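Local coordinates for protein putative oxygenase (Streptomyces coelicolor, PDB 2OG5) that hydroxylates the beta-carbon of L-asparagine, using iron(II), 2-oxoglutarate and oxygen, to supply a building block of the calcium-dependent lipopeptide antibiotic, at residues Arg85-Phe90 with Leu301-Asn306. Residues are numbered along the deposited sequence; the frame is centred on the assembly and turned at random.
Sequences RDLAGF and LAIVDN
Ile-303, on strand 301-305, which lies between strands 99-103 and 191-196 and is antiparallel to both, meets two residues of helix 81-92, Leu-87 and Phe-90, one with each branch, an instance of helix-on-sheet packing through a few apolar side chains. The helical and strand segments run in nearly the same direction, 24° apart, with their axes 11.7 Å from each other at closest approach. The Ile-303 side chain is about 13 Å from the bound sodium ion, which sits on the iron ligands His-179, Glu-181 and His-311.

CD1 of Ile-303 touches CD1 of Leu-87 at 3.6 Å, the two side chains crossing at about a right angle. The other branch, CG2, lies 3.7 Å from CE2 of Phe-90. With its CG anti to the backbone N (chi1 178°), Phe-90 reaches out to the strand with the far end of its ring. Leu-140 of helix 128-140 touches both Leu-87 and Ile-303, while Ile-100 on the neighbouring strand 99-103 packs against Phe-90 and Ile-303.

The ring of Phe-90 also meets backbone atoms of the strand. Its CZ is 3.6 Å from the carbonyl O of Ile-303, which approaches obliquely, and a longer 4.4 Å from the backbone N of Asp-305, near the ring plane.

Across this interface, then, cohesion is dispersive and hydrophobic, joining the helix to the jelly-roll sheet, while the buried Asp-305 carboxylate is satisfied by other partners: OD2 is hydrogen-bonded to OG of Ser-94, and OD1 forms a salt bridge with NE of Arg-307.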
loop_
_atom_site.group_PDB
_atom_site.type_symbol
_atom_site.label_atom_id
_atom_site.label_comp_id
_atom_site.label_asym_id
_atom_site.label_seq_id
_atom_site.Cartn_x
_atom_site.Cartn_y
_atom_site.Cartn_z
ATOM N N ARG A 85 -2.983 19.989 -2.756
ATOM C CA ARG A 85 -2.364 20.524 -1.544
ATOM C C ARG A 85 -2.411 19.532 -0.382
ATOM O O ARG A 85 -1.441 19.408 0.361
ATOM C CB ARG A 85 -3.024 21.842 -1.131
ATOM C CG ARG A 85 -2.651 22.982 -2.034
ATOM C CD ARG A 85 -3.471 24.220 -1.792
ATOM N NE ARG A 85 -3.054 25.292 -2.692
ATOM C CZ ARG A 85 -3.861 26.162 -3.287
ATOM N NH1 ARG A 85 -5.182 26.102 -3.125
ATOM N NH2 ARG A 85 -3.339 27.092 -4.074
ATOM N N ASP A 86 -3.535 18.832 -0.213
ATOM C CA ASP A 86 -3.650 17.828 0.848
ATOM C C ASP A 86 -2.612 16.715 0.675
ATOM O O ASP A 86 -1.949 16.311 1.639
ATOM C CB ASP A 86 -5.042 17.195 0.868
ATOM C CG ASP A 86 -6.129 18.161 1.292
ATOM O OD1 ASP A 86 -5.847 19.160 1.991
ATOM O OD2 ASP A 86 -7.289 17.898 0.907
ATOM N N LEU A 87 -2.491 16.205 -0.547
ATOM C CA LEU A 87 -1.537 15.133 -0.829
ATOM C C LEU A 87 -0.100 15.627 -0.651
ATOM O O LEU A 87 0.728 14.911 -0.103
ATOM C CB LEU A 87 -1.733 14.557 -2.236
ATOM C CG LEU A 87 -2.704 13.384 -2.369
ATOM C CD1 LEU A 87 -2.145 12.146 -1.674
ATOM C CD2 LEU A 87 -4.061 13.760 -1.830
ATOM N N ALA A 88 0.200 16.833 -1.128
ATOM C CA ALA A 88 1.535 17.408 -0.950
ATOM C C ALA A 88 1.887 17.564 0.527
ATOM O O ALA A 88 3.036 17.372 0.935
ATOM C CB ALA A 88 1.639 18.756 -1.667
ATOM N N GLY A 89 0.903 17.918 1.343
ATOM C CA GLY A 89 1.143 18.049 2.768
ATOM C C GLY A 89 1.464 16.704 3.399
ATOM O O GLY A 89 2.352 16.603 4.239
ATOM N N PHE A 90 0.733 15.675 3.000
ATOM C CA PHE A 90 0.959 14.321 3.486
ATOM C C PHE A 90 2.331 13.782 3.066
ATOM O O PHE A 90 3.016 13.114 3.847
ATOM C CB PHE A 90 -0.150 13.402 2.963
ATOM C CG PHE A 90 0.019 11.976 3.370
ATOM C CD1 PHE A 90 -0.207 11.586 4.676
ATOM C CD2 PHE A 90 0.429 11.025 2.458
ATOM C CE1 PHE A 90 -0.033 10.269 5.056
ATOM C CE2 PHE A 90 0.618 9.703 2.849
ATOM C CZ PHE A 90 0.373 9.338 4.143
ATOM N N LEU A 301 -9.877 5.768 -0.353
ATOM C CA LEU A 301 -8.485 5.518 -0.724
ATOM C C LEU A 301 -7.613 5.699 0.507
ATOM O O LEU A 301 -7.508 6.814 1.015
ATOM C CB LEU A 301 -8.049 6.513 -1.797
ATOM C CG LEU A 301 -6.589 6.482 -2.245
ATOM C CD1 LEU A 301 -6.268 5.148 -2.901
ATOM C CD2 LEU A 301 -6.280 7.644 -3.200
ATOM N N ALA A 302 -7.003 4.607 0.975
ATOM C CA ALA A 302 -6.083 4.642 2.101
ATOM C C ALA A 302 -4.686 4.719 1.531
ATOM O O ALA A 302 -4.356 3.960 0.620
ATOM C CB ALA A 302 -6.222 3.396 2.958
ATOM N N ILE A 303 -3.872 5.630 2.053
ATOM C CA ILE A 303 -2.480 5.754 1.628
ATOM C C ILE A 303 -1.607 5.607 2.863
ATOM O O ILE A 303 -1.726 6.387 3.813
ATOM C CB ILE A 303 -2.205 7.097 0.946
ATOM C CG1 ILE A 303 -3.173 7.322 -0.221
ATOM C CG2 ILE A 303 -0.736 7.173 0.461
ATOM C CD1 ILE A 303 -3.039 8.711 -0.858
ATOM N N VAL A 304 -0.766 4.576 2.858
ATOM C CA VAL A 304 0.088 4.235 3.988
ATOM C C VAL A 304 1.533 4.625 3.654
ATOM O O VAL A 304 2.031 4.308 2.583
ATOM C CB VAL A 304 0.014 2.725 4.275
ATOM C CG1 VAL A 304 0.887 2.350 5.451
ATOM C CG2 VAL A 304 -1.455 2.287 4.520
ATOM N N ASP A 305 2.171 5.367 4.548
ATOM C CA ASP A 305 3.577 5.710 4.421
ATOM C C ASP A 305 4.392 4.521 4.888
ATOM O O ASP A 305 4.539 4.267 6.082
ATOM C CB ASP A 305 3.887 6.956 5.246
ATOM C CG ASP A 305 5.312 7.438 5.065
ATOM O OD1 ASP A 305 6.153 6.618 4.626
ATOM O OD2 ASP A 305 5.600 8.622 5.381
ATOM N N ASN A 306 4.910 3.775 3.925
ATOM C CA ASN A 306 5.587 2.513 4.176
ATOM C C ASN A 306 6.970 2.674 4.784
ATOM O O ASN A 306 7.599 1.662 5.141
ATOM C CB ASN A 306 5.687 1.724 2.859
ATOM C CG ASN A 306 6.030 0.251 3.062
ATOM O OD1 ASN A 306 5.442 -0.429 3.920
ATOM N ND2 ASN A 306 6.955 -0.263 2.248
#